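PDB 4CH7: siroheme decarboxylase from Hydrogenobacter thermophilus, which catalyses the decarboxylation of siroheme to didecarboxysiroheme, with release of two CO2, in heme d1 biosynthesis. Local coordinates for residues P55-R60 with G215-I220. Sequence-based numbering, arbitrary orientation.
Sequences PIYDSR and GVLRRI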
loop_
_atom_site.group_PDB
_atom_site.type_symbol
_atom_site.label_atom_id
_atom_site.label_comp_id
_atom_site.label_asym_id
_atom_site.label_seq_id
_atom_site.Cartn_x
_atom_site.Cartn_y
_atom_site.Cartn_z
ATOM N N PRO A 55 -9.859 6.892 -5.755
ATOM C CA PRO A 55 -8.640 7.693 -5.872
ATOM C C PRO A 55 -7.465 6.948 -5.260
ATOM O O PRO A 55 -7.656 6.210 -4.291
ATOM C CB PRO A 55 -8.953 8.924 -5.019
ATOM C CG PRO A 55 -10.449 9.022 -5.016
ATOM C CD PRO A 55 -10.922 7.598 -5.014
ATOM N N ILE A 56 -6.274 7.126 -5.821
ATOM C CA ILE A 56 -5.065 6.590 -5.208
ATOM C C ILE A 56 -4.197 7.759 -4.756
ATOM O O ILE A 56 -3.743 8.560 -5.574
ATOM C CB ILE A 56 -4.277 5.649 -6.158
ATOM C CG1 ILE A 56 -4.935 4.269 -6.230
ATOM C CG2 ILE A 56 -2.849 5.473 -5.677
ATOM C CD1 ILE A 56 -6.179 4.205 -7.084
ATOM N N TYR A 57 -3.989 7.864 -3.447
ATOM C CA TYR A 57 -3.196 8.951 -2.883
ATOM C C TYR A 57 -1.784 8.475 -2.559
ATOM O O TYR A 57 -1.592 7.323 -2.169
ATOM C CB TYR A 57 -3.867 9.505 -1.623
ATOM C CG TYR A 57 -5.124 10.302 -1.896
ATOM C CD1 TYR A 57 -5.053 11.635 -2.265
ATOM C CD2 TYR A 57 -6.382 9.722 -1.777
ATOM C CE1 TYR A 57 -6.192 12.370 -2.516
ATOM C CE2 TYR A 57 -7.531 10.452 -2.027
ATOM C CZ TYR A 57 -7.427 11.776 -2.395
ATOM O OH TYR A 57 -8.562 12.512 -2.645
ATOM N N ASP A 58 -0.800 9.355 -2.728
ATOM C CA ASP A 58 0.575 9.016 -2.381
ATOM C C ASP A 58 0.772 9.143 -0.873
ATOM O O ASP A 58 0.605 10.225 -0.310
ATOM C CB ASP A 58 1.560 9.912 -3.132
ATOM C CG ASP A 58 3.004 9.544 -2.861
ATOM O OD1 ASP A 58 3.529 9.943 -1.804
ATOM O OD2 ASP A 58 3.614 8.866 -3.711
ATOM N N SER A 59 1.124 8.031 -0.235
ATOM C CA SER A 59 1.248 7.958 1.222
ATOM C C SER A 59 2.115 9.063 1.832
ATOM O O SER A 59 1.666 9.786 2.721
ATOM C CB SER A 59 1.780 6.584 1.635
ATOM O OG SER A 59 1.948 6.492 3.036
ATOM N N ARG A 60 3.349 9.194 1.355
ATOM C CA ARG A 60 4.276 10.170 1.926
ATOM C C ARG A 60 3.931 11.619 1.570
ATOM O O ARG A 60 4.210 12.535 2.345
ATOM C CB ARG A 60 5.730 9.843 1.557
ATOM C CG ARG A 60 5.997 9.649 0.072
ATOM C CD ARG A 60 7.493 9.594 -0.211
ATOM N NE ARG A 60 8.157 10.840 0.157
ATOM C CZ ARG A 60 8.317 11.871 -0.666
ATOM N NH1 ARG A 60 7.865 11.806 -1.912
ATOM N NH2 ARG A 60 8.930 12.967 -0.246
ATOM N N GLY A 215 1.240 15.505 -7.127
ATOM C CA GLY A 215 1.506 14.084 -6.978
ATOM C C GLY A 215 0.872 13.478 -5.741
ATOM O O GLY A 215 0.971 12.269 -5.516
ATOM N N VAL A 216 0.233 14.319 -4.931
ATOM C CA VAL A 216 -0.483 13.860 -3.745
ATOM C C VAL A 216 -1.592 12.913 -4.175
ATOM O O VAL A 216 -1.819 11.870 -3.551
ATOM C CB VAL A 216 -1.093 15.036 -2.967
ATOM C CG1 VAL A 216 -1.712 14.549 -1.667
ATOM C CG2 VAL A 216 -0.039 16.092 -2.689
ATOM N N LEU A 217 -2.281 13.292 -5.247
ATOM C CA LEU A 217 -3.249 12.417 -5.891
ATOM C C LEU A 217 -2.596 11.778 -7.110
ATOM O O LEU A 217 -2.250 12.470 -8.067
ATOM C CB LEU A 217 -4.497 13.197 -6.314
ATOM C CG LEU A 217 -5.607 12.396 -7.002
ATOM C CD1 LEU A 217 -6.082 11.279 -6.099
ATOM C CD2 LEU A 217 -6.770 13.291 -7.398
ATOM N N ARG A 218 -2.419 10.461 -7.070
ATOM C CA ARG A 218 -1.826 9.746 -8.195
ATOM C C ARG A 218 -2.800 9.649 -9.356
ATOM O O ARG A 218 -2.489 10.059 -10.479
ATOM C CB ARG A 218 -1.395 8.339 -7.785
ATOM C CG ARG A 218 -0.085 8.266 -7.017
ATOM C CD ARG A 218 0.314 6.816 -6.795
ATOM N NE ARG A 218 1.577 6.687 -6.078
ATOM C CZ ARG A 218 1.727 6.011 -4.944
ATOM N NH1 ARG A 218 0.692 5.393 -4.394
ATOM N NH2 ARG A 218 2.917 5.945 -4.363
ATOM N N ARG A 219 -3.981 9.109 -9.067
ATOM C CA ARG A 219 -4.989 8.852 -10.083
ATOM C C ARG A 219 -6.276 8.377 -9.430
ATOM O O ARG A 219 -6.301 8.056 -8.241
ATOM C CB ARG A 219 -4.489 7.777 -11.047
ATOM C CG ARG A 219 -4.192 6.456 -10.364
ATOM C CD ARG A 219 -3.059 5.711 -11.047
ATOM N NE ARG A 219 -3.408 5.291 -12.399
ATOM C CZ ARG A 219 -4.043 4.158 -12.682
ATOM N NH1 ARG A 219 -4.400 3.335 -11.707
ATOM N NH2 ARG A 219 -4.322 3.847 -13.940
ATOM N N ILE A 220 -7.345 8.341 -10.218
ATOM C CA ILE A 220 -8.585 7.707 -9.801
ATOM C C ILE A 220 -8.848 6.554 -10.758
ATOM O O ILE A 220 -9.025 6.773 -11.956
ATOM C CB ILE A 220 -9.762 8.692 -9.843
ATOM C CG1 ILE A 220 -9.511 9.855 -8.883
ATOM C CG2 ILE A 220 -11.071 7.990 -9.501
ATOM C CD1 ILE A 220 -10.606 10.893 -8.874
HETATM O O HOH W 1 1.024 5.347 -1.269
#
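The ring of Tyr-57 takes the methyl CD1 of Leu-217 over one face, offset toward the rim in a CH-pi contact 4.0 Å from the ring centroid, while the carbonyl O of Val-216 lies at its edge. The guanidinium of Arg-218 has Asp-58 CA over the centre of one face and CG2 of Ile-56 in plane at its edge. Arg-218 belongs to a classic beta bulge, in which it and Arg-219 together face Ile-56, in the two-stranded antiparallel sheet of strands 53-57 and 217-222, which is separate from the eight-stranded barrel. Ile-56 N donates to Arg-219 O (2.6 Å) and Ile-56 O accepts from Arg-218 N (2.8 Å). On the Tyr-57 side of the sheet, CB of Pro-55 packs against Leu-217 CD1 and Ile-220 CG1. The CG of Tyr-57 is anti to its carbonyl carbon (chi1 -71°); the side chain touches Leu-208 of helix 201-213, and its OH bonds to Thr-179 OG1. An alanine here would probably open a gap beside Leu-217 CD1 and leave Thr-179 without its phenolic partner. Past the bulge, Asp-58 N bonds to Val-216 O, and Asp-58 OD1 accepts from Leu-61 N. The other carboxylate oxygen, OD2, stands 3.1 Å from Arg-218 NH2, well out of the guanidinium plane, a purely electrostatic pairing. One water accepts from both Arg-218 NH1 and Ser-59 N, the latter at 2.9 Å.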